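Local coordinates for 190aa long hypothetical protein (Pyrococcus horikoshii, PDB 2DDZ) that is of unknown function but assembles as a hexamer and belongs to the DUF366 family, probably a distant relative of class II aminoacyl-tRNA synthetases, at residues Val46-Met51 / Glu55-Arg60; Leu73-His78 / Ser85-Leu90; Leu138-Val143 / Ile159-Phe164; Ile104-Arg109 / Ile113-Arg118. All coordinates share one frame; numbering follows the deposited sequence.

In the fold
Along the chain the order is contact 1, contact 2, contact 4, contact 3. Contact 1 stands apart, its centre about 21 to 25 Å from the other three centres, in the excursion after strand 36-45 that includes helix 54-59. The rest gather round one mixed sheet: contact 2 sets helix 81-100 against strand 68-75, contact 4 forms the hairpin 106-109/112-115, and contact 3 joins the end of strand 131-139 to the start of helix 161-184. Contacts 3 and 4 lie closest, centres about 15 Å apart, and touch through I159 and I104; K89 and R108 link contacts 2 and 4. A largely antiparallel sheet backed by long helices is consistent with a class II synthetase-like fold.

Contact 1 (Val46-Met51 / Glu55-Arg60); sequences VKVEEM and EDLRLR
The carbonyl oxygen V48 O has two neighbours: M51 N, which donates a weak backbone hydrogen bond at 3.4 Å, and the methyl L57 CD2, in van der Waals contact at 3.6 Å from that oxygen. A firmer bond, E50 N to K47 O at 2.7 Å, belongs to the same loop; the backbone turns here, and V48 and M51 both touch the helix. L57 answers with a single branch. Its CD2 reaches M51 CB at 3.7 Å and V48 CG1 at 3.9 Å, so one methyl touches both loop side chains. L57 and M51 run past each other in opposite directions, and M51 SD also comes to 3.9 Å from L57 CD2. The M51 chain is straight at chi2 and turns only at its last torsion (chi3 90°), which carries the terminal methyl toward D56; that methyl is modelled too close to D56 CB, so its exact place is doubtful. The carboxylate oxygen D56 OD2 is hydrogen-bonded to a bound glycerol, probably from the crystallisation liquor.

Two charges of the loop are paired elsewhere, K47 with D17 and E50 with R22, by salt bridges. M51 O accepts from R187 of a third subunit, while R58 donates to R28 O of a second subunit. The contact thus folds the loop that leaves strand 36-45 against the short helix 54-59, which closes at R60 in a Schellman motif (phi 53°) ahead of strand 64-65.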
loop_
_atom_site.group_PDB
_atom_site.type_symbol
_atom_site.label_atom_id
_atom_site.label_comp_id
_atom_site.label_asym_id
_atom_site.label_seq_id
_atom_site.Cartn_x
_atom_site.Cartn_y
_atom_site.Cartn_z
ATOM N N VAL E 46 -15.580 8.378 27.906
ATOM C CA VAL E 46 -15.726 7.817 26.569
ATOM C C VAL E 46 -17.051 7.155 26.286
ATOM O O VAL E 46 -17.421 6.195 26.948
ATOM C CB VAL E 46 -14.612 6.779 26.263
ATOM C CG1 VAL E 46 -14.714 6.322 24.809
ATOM C CG2 VAL E 46 -13.246 7.374 26.539
ATOM N N LYS E 47 -17.752 7.672 25.285
ATOM C CA LYS E 47 -19.026 7.111 24.869
ATOM C C LYS E 47 -18.769 5.746 24.221
ATOM O O LYS E 47 -17.839 5.585 23.427
ATOM C CB LYS E 47 -19.703 8.034 23.856
ATOM C CG LYS E 47 -20.156 9.371 24.417
ATOM C CD LYS E 47 -20.828 10.197 23.331
ATOM C CE LYS E 47 -21.403 11.497 23.872
ATOM N NZ LYS E 47 -20.377 12.370 24.511
ATOM N N VAL E 48 -19.598 4.769 24.567
ATOM C CA VAL E 48 -19.471 3.426 24.029
ATOM C C VAL E 48 -19.430 3.394 22.497
ATOM O O VAL E 48 -18.784 2.527 21.909
ATOM C CB VAL E 48 -20.619 2.537 24.550
ATOM C CG1 VAL E 48 -20.691 1.240 23.766
ATOM C CG2 VAL E 48 -20.383 2.232 26.015
ATOM N N GLU E 49 -20.107 4.342 21.857
ATOM C CA GLU E 49 -20.137 4.400 20.401
ATOM C C GLU E 49 -18.850 5.003 19.863
ATOM O O GLU E 49 -18.609 5.004 18.655
ATOM C CB GLU E 49 -21.330 5.232 19.917
ATOM C CG GLU E 49 -21.448 6.590 20.597
ATOM C CD GLU E 49 -22.378 6.564 21.800
ATOM O OE1 GLU E 49 -22.443 5.523 22.492
ATOM O OE2 GLU E 49 -23.040 7.591 22.057
ATOM N N GLU E 50 -18.027 5.526 20.761
ATOM C CA GLU E 50 -16.762 6.123 20.362
ATOM C C GLU E 50 -15.577 5.258 20.800
ATOM O O GLU E 50 -14.431 5.554 20.462
ATOM C CB GLU E 50 -16.623 7.526 20.963
ATOM C CG GLU E 50 -17.674 8.536 20.504
ATOM C CD GLU E 50 -17.542 8.921 19.037
ATOM O OE1 GLU E 50 -16.431 8.806 18.475
ATOM O OE2 GLU E 50 -18.550 9.359 18.450
ATOM N N MET E 51 -15.851 4.196 21.557
ATOM C CA MET E 51 -14.793 3.308 22.030
ATOM C C MET E 51 -14.122 2.579 20.865
ATOM O O MET E 51 -14.796 2.018 20.001
ATOM C CB MET E 51 -15.348 2.284 23.028
ATOM C CG MET E 51 -15.679 2.842 24.401
ATOM S SD MET E 51 -16.069 1.582 25.582
ATOM C CE MET E 51 -14.554 1.339 26.155
ATOM N N GLU E 55 -11.793 -4.870 22.830
ATOM C CA GLU E 55 -11.712 -5.596 24.098
ATOM C C GLU E 55 -12.421 -4.802 25.217
ATOM O O GLU E 55 -13.017 -5.395 26.119
ATOM C CB GLU E 55 -10.250 -5.837 24.492
ATOM C CG GLU E 55 -10.078 -6.626 25.789
ATOM C CD GLU E 55 -8.613 -6.876 26.144
ATOM O OE1 GLU E 55 -7.725 -6.459 25.371
ATOM O OE2 GLU E 55 -8.350 -7.492 27.199
ATOM N N ASP E 56 -12.340 -3.471 25.173
ATOM C CA ASP E 56 -13.013 -2.654 26.184
ATOM C C ASP E 56 -14.512 -2.833 26.012
ATOM O O ASP E 56 -15.256 -2.866 26.995
ATOM C CB ASP E 56 -12.657 -1.159 26.056
ATOM C CG ASP E 56 -11.250 -0.835 26.569
ATOM O OD1 ASP E 56 -10.634 -1.704 27.226
ATOM O OD2 ASP E 56 -10.765 0.294 26.321
ATOM N N LEU E 57 -14.956 -2.949 24.761
ATOM C CA LEU E 57 -16.377 -3.150 24.484
ATOM C C LEU E 57 -16.838 -4.500 25.039
ATOM O O LEU E 57 -17.858 -4.579 25.709
ATOM C CB LEU E 57 -16.653 -3.098 22.972
ATOM C CG LEU E 57 -16.455 -1.736 22.293
ATOM C CD1 LEU E 57 -16.529 -1.892 20.785
ATOM C CD2 LEU E 57 -17.509 -0.754 22.790
ATOM N N ARG E 58 -16.079 -5.557 24.769
ATOM C CA ARG E 58 -16.441 -6.890 25.246
ATOM C C ARG E 58 -16.462 -6.963 26.774
ATOM O O ARG E 58 -17.377 -7.545 27.362
ATOM C CB ARG E 58 -15.474 -7.950 24.681
ATOM C CG ARG E 58 -15.684 -8.283 23.206
ATOM C CD ARG E 58 -14.497 -9.081 22.628
ATOM N NE ARG E 58 -14.203 -10.299 23.391
ATOM C CZ ARG E 58 -14.983 -11.376 23.418
ATOM N NH1 ARG E 58 -16.115 -11.403 22.722
ATOM N NH2 ARG E 58 -14.635 -12.429 24.141
ATOM N N LEU E 59 -15.453 -6.384 27.415
ATOM C CA LEU E 59 -15.372 -6.383 28.876
ATOM C C LEU E 59 -16.275 -5.310 29.496
ATOM O O LEU E 59 -16.391 -5.224 30.721
ATOM C CB LEU E 59 -13.928 -6.144 29.331
ATOM C CG LEU E 59 -12.850 -7.123 28.851
ATOM C CD1 LEU E 59 -11.495 -6.680 29.377
ATOM C CD2 LEU E 59 -13.167 -8.529 29.327
ATOM N N ARG E 60 -16.904 -4.500 28.646
ATOM C CA ARG E 60 -17.792 -3.430 29.091
ATOM C C ARG E 60 -17.124 -2.509 30.115
ATOM O O ARG E 60 -17.698 -2.210 31.167
ATOM C CB ARG E 60 -19.065 -4.020 29.691
ATOM C CG ARG E 60 -19.930 -4.800 28.721
ATOM C CD ARG E 60 -21.151 -5.320 29.450
ATOM N NE ARG E 60 -20.755 -6.022 30.667
ATOM C CZ ARG E 60 -21.599 -6.462 31.595
ATOM N NH1 ARG E 60 -22.906 -6.276 31.455
ATOM N NH2 ARG E 60 -21.133 -7.090 32.668
#

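Contact 2 (Leu73-His78 / Ser85-Leu90); sequences LELFWH and SSLQKL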
loop_
_atom_site.group_PDB
_atom_site.type_symbol
_atom_site.label_atom_id
_atom_site.label_comp_id
_atom_site.label_asym_id
_atom_site.label_seq_id
_atom_site.Cartn_x
_atom_site.Cartn_y
_atom_site.Cartn_z
ATOM N N LEU E 73 -3.137 12.617 18.341
ATOM C CA LEU E 73 -2.222 12.618 17.235
ATOM C C LEU E 73 -2.847 12.124 15.935
ATOM O O LEU E 73 -3.611 11.156 15.930
ATOM C CB LEU E 73 -1.025 11.752 17.608
ATOM C CG LEU E 73 0.045 11.556 16.542
ATOM C CD1 LEU E 73 0.650 12.902 16.179
ATOM C CD2 LEU E 73 1.101 10.607 17.071
ATOM N N GLU E 74 -2.544 12.818 14.838
ATOM C CA GLU E 74 -3.023 12.412 13.523
ATOM C C GLU E 74 -1.886 12.522 12.515
ATOM O O GLU E 74 -1.239 13.553 12.384
ATOM C CB GLU E 74 -4.221 13.242 13.053
ATOM C CG GLU E 74 -4.856 12.671 11.771
ATOM C CD GLU E 74 -6.297 13.133 11.554
ATOM O OE1 GLU E 74 -6.645 14.240 12.006
ATOM O OE2 GLU E 74 -7.082 12.403 10.912
ATOM N N LEU E 75 -1.638 11.420 11.823
ATOM C CA LEU E 75 -0.581 11.354 10.835
ATOM C C LEU E 75 -1.124 10.829 9.515
ATOM O O LEU E 75 -1.675 9.726 9.430
ATOM C CB LEU E 75 0.550 10.443 11.332
ATOM C CG LEU E 75 1.243 10.890 12.621
ATOM C CD1 LEU E 75 2.353 9.933 12.962
ATOM C CD2 LEU E 75 1.799 12.297 12.437
ATOM N N PHE E 76 -0.956 11.630 8.479
ATOM C CA PHE E 76 -1.421 11.256 7.169
ATOM C C PHE E 76 -0.352 10.452 6.448
ATOM O O PHE E 76 0.275 10.904 5.491
ATOM C CB PHE E 76 -1.817 12.512 6.400
ATOM C CG PHE E 76 -2.972 13.241 7.026
ATOM C CD1 PHE E 76 -2.765 14.125 8.084
ATOM C CD2 PHE E 76 -4.279 12.997 6.592
ATOM C CE1 PHE E 76 -3.852 14.761 8.704
ATOM C CE2 PHE E 76 -5.373 13.630 7.202
ATOM C CZ PHE E 76 -5.159 14.511 8.259
ATOM N N TRP E 77 -0.144 9.251 6.958
ATOM C CA TRP E 77 0.823 8.319 6.417
ATOM C C TRP E 77 -0.024 7.178 5.914
ATOM O O TRP E 77 -1.243 7.294 5.879
ATOM C CB TRP E 77 1.749 7.836 7.534
ATOM C CG TRP E 77 2.514 8.951 8.188
ATOM C CD1 TRP E 77 2.499 10.277 7.841
ATOM C CD2 TRP E 77 3.454 8.831 9.261
ATOM N NE1 TRP E 77 3.375 10.983 8.626
ATOM C CE2 TRP E 77 3.974 10.121 9.506
ATOM C CE3 TRP E 77 3.909 7.757 10.038
ATOM C CZ2 TRP E 77 4.932 10.365 10.496
ATOM C CZ3 TRP E 77 4.859 8.001 11.020
ATOM C CH2 TRP E 77 5.360 9.296 11.239
ATOM N N HIS E 78 0.605 6.079 5.522
ATOM C CA HIS E 78 -0.169 4.940 5.055
ATOM C C HIS E 78 -0.991 4.479 6.260
ATOM O O HIS E 78 -0.432 4.206 7.319
ATOM C CB HIS E 78 0.743 3.802 4.597
ATOM C CG HIS E 78 0.009 2.686 3.917
ATOM N ND1 HIS E 78 0.487 1.395 3.863
ATOM C CD2 HIS E 78 -1.171 2.677 3.251
ATOM C CE1 HIS E 78 -0.366 0.638 3.192
ATOM N NE2 HIS E 78 -1.379 1.393 2.810
ATOM N N SER E 85 0.169 1.032 15.746
ATOM C CA SER E 85 0.501 0.360 16.988
ATOM C C SER E 85 1.968 0.566 17.393
ATOM O O SER E 85 2.263 0.830 18.563
ATOM C CB SER E 85 0.201 -1.132 16.856
ATOM O OG SER E 85 0.472 -1.798 18.069
ATOM N N SER E 86 2.881 0.446 16.431
ATOM C CA SER E 86 4.296 0.630 16.729
ATOM C C SER E 86 4.521 2.047 17.247
ATOM O O SER E 86 5.009 2.250 18.354
ATOM C CB SER E 86 5.148 0.401 15.471
ATOM O OG SER E 86 5.079 -0.945 15.035
ATOM N N LEU E 87 4.149 3.021 16.428
ATOM C CA LEU E 87 4.301 4.430 16.759
ATOM C C LEU E 87 3.696 4.788 18.119
ATOM O O LEU E 87 4.280 5.539 18.893
ATOM C CB LEU E 87 3.660 5.271 15.653
ATOM C CG LEU E 87 4.004 6.751 15.588
ATOM C CD1 LEU E 87 5.514 6.949 15.501
ATOM C CD2 LEU E 87 3.317 7.334 14.371
ATOM N N GLN E 88 2.521 4.248 18.414
ATOM C CA GLN E 88 1.878 4.525 19.691
ATOM C C GLN E 88 2.736 4.069 20.878
ATOM O O GLN E 88 2.837 4.763 21.887
ATOM C CB GLN E 88 0.522 3.821 19.762
ATOM C CG GLN E 88 -0.094 3.830 21.145
ATOM C CD GLN E 88 -0.941 2.601 21.409
ATOM O OE1 GLN E 88 -0.550 1.481 21.068
ATOM N NE2 GLN E 88 -2.099 2.799 22.033
ATOM N N LYS E 89 3.342 2.892 20.772
ATOM C CA LYS E 89 4.146 2.409 21.876
ATOM C C LYS E 89 5.506 3.102 21.959
ATOM O O LYS E 89 6.114 3.157 23.022
ATOM C CB LYS E 89 4.235 0.873 21.822
ATOM C CG LYS E 89 2.945 0.232 22.386
ATOM C CD LYS E 89 2.796 -1.278 22.179
ATOM C CE LYS E 89 2.011 -1.627 20.910
ATOM N NZ LYS E 89 0.601 -1.115 20.913
ATOM N N LEU E 90 5.964 3.672 20.848
ATOM C CA LEU E 90 7.224 4.397 20.856
ATOM C C LEU E 90 7.005 5.685 21.642
ATOM O O LEU E 90 7.864 6.104 22.418
ATOM C CB LEU E 90 7.660 4.757 19.441
ATOM C CG LEU E 90 8.916 5.627 19.349
ATOM C CD1 LEU E 90 10.098 4.964 20.072
ATOM C CD2 LEU E 90 9.244 5.851 17.889
#
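L75, the last residue of strand 68-75, and W77, two residues beyond it, face L87 of helix 81-100 in a helix-on-sheet packing, the two elements being joined by a short connection in the chain.

The apolar part rests on one methyl. L87 CD2 lies 3.7 Å from W77 CZ3, meeting the indole obliquely, and the two side chains cross at about a right angle. L87 and L75 approach end to end, although the modelled gap between their methyls is too short to be trusted. L75 CD1 also covers one face of the indole, 3.4 Å above its plane and displaced toward the rim. An inverse gamma turn centred on F76, with a weak bond from W77 N to L75 O at 2.9 Å, separates L75 from W77, and both point toward the helix.

Among the polar groups, W77 NE1 donates to D35 OD2, which probably helps fix the rotation of the indole. On the helix, K89 NZ also forms a salt bridge with D182 of a third subunit, besides donating to S85 OG at 2.9 Å and to Q88 OE1 at 2.8 Å, a bond running nearly along the C=O axis, with a C=O...NZ angle of 166°.

Contact 3 (Leu138-Val143 / Ile159-Phe164); sequences LNVKTV and IDPTEF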
loop_
_atom_site.group_PDB
_atom_site.type_symbol
_atom_site.label_atom_id
_atom_site.label_comp_id
_atom_site.label_asym_id
_atom_site.label_seq_id
_atom_site.Cartn_x
_atom_site.Cartn_y
_atom_site.Cartn_z
ATOM N N LEU E 138 -3.272 10.942 30.361
ATOM C CA LEU E 138 -2.557 10.776 31.620
ATOM C C LEU E 138 -3.415 11.370 32.721
ATOM O O LEU E 138 -3.827 12.531 32.631
ATOM C CB LEU E 138 -1.202 11.492 31.585
ATOM C CG LEU E 138 -0.203 11.120 30.483
ATOM C CD1 LEU E 138 1.077 11.909 30.707
ATOM C CD2 LEU E 138 0.091 9.613 30.499
ATOM N N ASN E 139 -3.699 10.572 33.749
ATOM C CA ASN E 139 -4.502 11.044 34.879
ATOM C C ASN E 139 -3.787 12.214 35.559
ATOM O O ASN E 139 -2.581 12.145 35.812
ATOM C CB ASN E 139 -4.682 9.947 35.941
ATOM C CG ASN E 139 -5.454 8.738 35.441
ATOM O OD1 ASN E 139 -6.577 8.854 34.959
ATOM N ND2 ASN E 139 -4.852 7.559 35.577
ATOM N N VAL E 140 -4.523 13.291 35.824
ATOM C CA VAL E 140 -3.965 14.428 36.550
ATOM C C VAL E 140 -4.254 14.042 38.017
ATOM O O VAL E 140 -3.366 14.071 38.873
ATOM C CB VAL E 140 -4.685 15.742 36.207
ATOM C CG1 VAL E 140 -4.183 16.862 37.115
ATOM C CG2 VAL E 140 -4.431 16.103 34.746
ATOM N N LYS E 141 -5.511 13.657 38.257
ATOM C CA LYS E 141 -6.003 13.201 39.546
ATOM C C LYS E 141 -6.569 11.788 39.296
ATOM O O LYS E 141 -6.732 11.369 38.135
ATOM C CB LYS E 141 -7.159 14.080 40.058
ATOM C CG LYS E 141 -6.933 15.590 40.025
ATOM C CD LYS E 141 -8.229 16.355 40.376
ATOM C CE LYS E 141 -8.131 17.851 40.053
ATOM N NZ LYS E 141 -6.941 18.488 40.685
ATOM N N THR E 142 -6.871 11.048 40.362
ATOM C CA THR E 142 -7.446 9.719 40.191
ATOM C C THR E 142 -8.907 9.781 40.618
ATOM O O THR E 142 -9.530 8.761 40.903
ATOM C CB THR E 142 -6.706 8.674 41.038
ATOM O OG1 THR E 142 -6.893 8.967 42.431
ATOM C CG2 THR E 142 -5.210 8.668 40.703
ATOM N N VAL E 143 -9.438 10.997 40.664
ATOM C CA VAL E 143 -10.840 11.206 41.023
ATOM C C VAL E 143 -11.675 10.916 39.777
ATOM O O VAL E 143 -11.242 11.182 38.656
ATOM C CB VAL E 143 -11.111 12.684 41.482
ATOM C CG1 VAL E 143 -12.617 12.936 41.609
ATOM C CG2 VAL E 143 -10.443 12.954 42.832
ATOM N N ILE E 159 3.986 16.460 39.899
ATOM C CA ILE E 159 4.279 17.054 38.602
ATOM C C ILE E 159 3.179 18.050 38.266
ATOM O O ILE E 159 2.005 17.799 38.530
ATOM C CB ILE E 159 4.340 15.987 37.497
ATOM C CG1 ILE E 159 5.469 15.006 37.797
ATOM C CG2 ILE E 159 4.564 16.647 36.136
ATOM C CD1 ILE E 159 5.585 13.902 36.780
ATOM N N ASP E 160 3.567 19.184 37.696
ATOM C CA ASP E 160 2.611 20.215 37.313
ATOM C C ASP E 160 2.057 19.917 35.920
ATOM O O ASP E 160 2.805 19.868 34.944
ATOM C CB ASP E 160 3.296 21.591 37.346
ATOM C CG ASP E 160 2.451 22.690 36.720
ATOM O OD1 ASP E 160 1.202 22.602 36.751
ATOM O OD2 ASP E 160 3.047 23.661 36.207
ATOM N N PRO E 161 0.731 19.712 35.815
ATOM C CA PRO E 161 0.061 19.416 34.544
ATOM C C PRO E 161 0.525 20.339 33.417
ATOM O O PRO E 161 1.047 19.873 32.401
ATOM C CB PRO E 161 -1.414 19.618 34.880
ATOM C CG PRO E 161 -1.490 19.210 36.297
ATOM C CD PRO E 161 -0.255 19.842 36.902
ATOM N N THR E 162 0.341 21.645 33.615
ATOM C CA THR E 162 0.717 22.661 32.632
ATOM C C THR E 162 2.152 22.535 32.122
ATOM O O THR E 162 2.384 22.465 30.915
ATOM C CB THR E 162 0.539 24.091 33.204
ATOM O OG1 THR E 162 -0.769 24.226 33.772
ATOM C CG2 THR E 162 0.691 25.126 32.103
ATOM N N GLU E 163 3.117 22.507 33.030
ATOM C CA GLU E 163 4.510 22.401 32.619
ATOM C C GLU E 163 4.797 21.066 31.937
ATOM O O GLU E 163 5.561 21.006 30.973
ATOM C CB GLU E 163 5.427 22.584 33.830
ATOM C CG GLU E 163 6.900 22.807 33.488
ATOM C CD GLU E 163 7.634 21.527 33.119
ATOM O OE1 GLU E 163 7.414 20.497 33.792
ATOM O OE2 GLU E 163 8.443 21.555 32.168
ATOM N N PHE E 164 4.188 19.992 32.433
ATOM C CA PHE E 164 4.414 18.681 31.829
ATOM C C PHE E 164 3.877 18.691 30.385
ATOM O O PHE E 164 4.553 18.239 29.470
ATOM C CB PHE E 164 3.733 17.569 32.648
ATOM C CG PHE E 164 4.069 16.179 32.169
ATOM C CD1 PHE E 164 5.330 15.630 32.395
ATOM C CD2 PHE E 164 3.139 15.440 31.442
ATOM C CE1 PHE E 164 5.662 14.371 31.891
ATOM C CE2 PHE E 164 3.461 14.183 30.935
ATOM C CZ PHE E 164 4.726 13.644 31.161
#
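L138 and P161 bury the most surface here, about 35 Å² each, with V140 and F164 close behind at 32 Å² each, and the four divide the contact into two apolar touches. In the first, L138 crosses F164 at about a right angle: its CD1 comes to 3.3 Å from F164 CE2, a tight approach, and to 4.1 Å from CZ of the same ring. The methyl arrives obliquely. F164 has its CG trans to the backbone N (chi1 -173°), which sends the ring from the first helical turn toward the strand, where Y102 also meets it edge-to-face. In the second touch, P161 CG lies 3.7 Å from V140 CG1, again with the side chains about perpendicular; R41 of strand 36-45 flanks both residues.

P161 suits its place in the first turn of helix 161-184, where a residue need not offer an N-H. Just before it, D160 is the N-cap. Its OD1 and OD2 accept from T162 N and E163 N, both at 3.4 Å and both weak, while F164 N bonds firmly to D160 O at 2.9 Å. The carboxylate's negative charge probably also favours this helix end.

All four touching residues are buried, and between the two segments they meet through carbon alone. Fit of shape and exclusion of water, rather than polar pairing, probably hold these two segments together.

Contact 4 (Ile104-Arg109 / Ile113-Arg118); sequences IEASRR and IYVNGR
S107 and Y114 form a hydrogen-bonded antiparallel pair in which each main-chain N-H meets the other's carbonyl. S107 N donates to Y114 O at 2.8 Å with an N-H...O angle of 169°; Y114 N returns to S107 O at 2.9 Å and 178°. Y114 O additionally receives the CA-H of A106, with A106 CA 3.3 Å away. Further donors find partners along the chain: I113 N is bonded to S121 OG, while V115 and R118 exchange backbone bonds across a type I' turn, N116 and G117 both having positive phi.

R109 lays its guanidinium flat over one face of the Y114 ring, planes 7° apart and R109 CZ 3.8 Å from the ring centroid, a cation-pi stack. The extended R109 chain brings CD over the same face as a CH-pi contact. Replacing Y114 by an alanine would probably leave the R109 guanidinium without its aromatic platform and more able to turn. The other face of the hairpin carries A106, I113 and V115, with A106 CB 3.6 Å from V115 CG2 and I113 packed on helix 81-100. The charged R108 shares it: NE pairs with E97 and NH2 with E175, both of a third subunit, and NH1 is hydrogen-bonded to G110 O of its own chain.

This is a beta hairpin, strands 106-109 and 112-115, continued through the type I' turn into strand 118-128 as an antiparallel meander.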
loop_
_atom_site.group_PDB
_atom_site.type_symbol
_atom_site.label_atom_id
_atom_site.label_comp_id
_atom_site.label_asym_id
_atom_site.label_seq_id
_atom_site.Cartn_x
_atom_site.Cartn_y
_atom_site.Cartn_z
ATOM N N ILE E 104 10.892 10.158 38.608
ATOM C CA ILE E 104 9.896 9.109 38.815
ATOM C C ILE E 104 10.304 7.746 38.263
ATOM O O ILE E 104 10.695 7.623 37.101
ATOM C CB ILE E 104 8.572 9.530 38.191
ATOM C CG1 ILE E 104 8.062 10.763 38.931
ATOM C CG2 ILE E 104 7.561 8.388 38.239
ATOM C CD1 ILE E 104 6.789 11.297 38.374
ATOM N N GLU E 105 10.212 6.719 39.100
ATOM C CA GLU E 105 10.574 5.368 38.682
ATOM C C GLU E 105 9.391 4.724 37.967
ATOM O O GLU E 105 8.757 3.815 38.499
ATOM C CB GLU E 105 10.967 4.516 39.896
ATOM C CG GLU E 105 12.029 5.138 40.795
ATOM C CD GLU E 105 12.357 4.274 42.006
ATOM O OE1 GLU E 105 11.452 3.550 42.482
ATOM O OE2 GLU E 105 13.512 4.332 42.491
ATOM N N ALA E 106 9.101 5.199 36.761
ATOM C CA ALA E 106 7.987 4.674 35.976
ATOM C C ALA E 106 8.422 3.573 35.001
ATOM O O ALA E 106 9.573 3.535 34.561
ATOM C CB ALA E 106 7.313 5.808 35.217
ATOM N N SER E 107 7.495 2.681 34.670
ATOM C CA SER E 107 7.778 1.581 33.749
ATOM C C SER E 107 6.685 1.462 32.695
ATOM O O SER E 107 5.637 2.116 32.791
ATOM C CB SER E 107 7.884 0.268 34.513
ATOM O OG SER E 107 6.679 0.010 35.200
ATOM N N ARG E 108 6.919 0.602 31.705
ATOM C CA ARG E 108 5.965 0.427 30.621
ATOM C C ARG E 108 5.502 -1.001 30.389
ATOM O O ARG E 108 6.315 -1.919 30.303
ATOM C CB ARG E 108 6.569 0.974 29.317
ATOM C CG ARG E 108 5.627 0.947 28.119
ATOM C CD ARG E 108 6.265 1.611 26.903
ATOM N NE ARG E 108 7.431 0.875 26.419
ATOM C CZ ARG E 108 7.386 -0.144 25.562
ATOM N NH1 ARG E 108 6.228 -0.568 25.069
ATOM N NH2 ARG E 108 8.510 -0.746 25.199
ATOM N N ARG E 109 4.189 -1.180 30.276
ATOM C CA ARG E 109 3.613 -2.492 29.987
ATOM C C ARG E 109 2.822 -2.307 28.701
ATOM O O ARG E 109 1.642 -1.939 28.720
ATOM C CB ARG E 109 2.688 -2.967 31.112
ATOM C CG ARG E 109 3.391 -3.186 32.441
ATOM C CD ARG E 109 2.433 -3.700 33.493
ATOM N NE ARG E 109 2.957 -3.503 34.841
ATOM C CZ ARG E 109 2.292 -3.800 35.953
ATOM N NH1 ARG E 109 1.067 -4.316 35.884
ATOM N NH2 ARG E 109 2.850 -3.574 37.134
ATOM N N ILE E 113 1.459 3.039 31.012
ATOM C CA ILE E 113 2.483 3.565 31.898
ATOM C C ILE E 113 2.125 3.242 33.348
ATOM O O ILE E 113 1.005 3.509 33.800
ATOM C CB ILE E 113 2.597 5.082 31.725
ATOM C CG1 ILE E 113 3.092 5.388 30.307
ATOM C CG2 ILE E 113 3.519 5.672 32.793
ATOM C CD1 ILE E 113 3.055 6.841 29.962
ATOM N N TYR E 114 3.077 2.663 34.072
ATOM C CA TYR E 114 2.870 2.310 35.477
ATOM C C TYR E 114 3.924 2.924 36.394
ATOM O O TYR E 114 5.093 3.092 36.021
ATOM C CB TYR E 114 2.892 0.787 35.680
ATOM C CG TYR E 114 1.631 0.060 35.272
ATOM C CD1 TYR E 114 1.348 -0.186 33.931
ATOM C CD2 TYR E 114 0.715 -0.377 36.229
ATOM C CE1 TYR E 114 0.184 -0.849 33.552
ATOM C CE2 TYR E 114 -0.457 -1.041 35.858
ATOM C CZ TYR E 114 -0.712 -1.273 34.517
ATOM O OH TYR E 114 -1.860 -1.927 34.134
ATOM N N VAL E 115 3.491 3.251 37.605
ATOM C CA VAL E 115 4.367 3.813 38.623
ATOM C C VAL E 115 3.984 3.119 39.923
ATOM O O VAL E 115 2.843 3.227 40.382
ATOM C CB VAL E 115 4.168 5.339 38.777
ATOM C CG1 VAL E 115 5.057 5.860 39.893
ATOM C CG2 VAL E 115 4.495 6.048 37.461
ATOM N N ASN E 116 4.933 2.391 40.503
ATOM C CA ASN E 116 4.678 1.664 41.738
ATOM C C ASN E 116 3.449 0.780 41.588
ATOM O O ASN E 116 2.526 0.842 42.400
ATOM C CB ASN E 116 4.475 2.628 42.913
ATOM C CG ASN E 116 5.711 3.460 43.203
ATOM O OD1 ASN E 116 6.836 2.959 43.142
ATOM N ND2 ASN E 116 5.508 4.733 43.535
ATOM N N GLY E 117 3.443 -0.027 40.531
ATOM C CA GLY E 117 2.340 -0.939 40.273
ATOM C C GLY E 117 0.982 -0.322 39.979
ATOM O O GLY E 117 0.004 -1.046 39.825
ATOM N N ARG E 118 0.921 1.001 39.885
ATOM C CA ARG E 118 -0.336 1.709 39.624
ATOM C C ARG E 118 -0.372 2.333 38.215
ATOM O O ARG E 118 0.613 2.932 37.760
ATOM C CB ARG E 118 -0.515 2.777 40.703
ATOM C CG ARG E 118 -0.501 2.184 42.113
ATOM C CD ARG E 118 -0.350 3.249 43.183
ATOM N NE ARG E 118 -1.502 4.147 43.230
ATOM C CZ ARG E 118 -1.486 5.345 43.808
ATOM N NH1 ARG E 118 -0.378 5.785 44.391
ATOM N NH2 ARG E 118 -2.575 6.105 43.799
#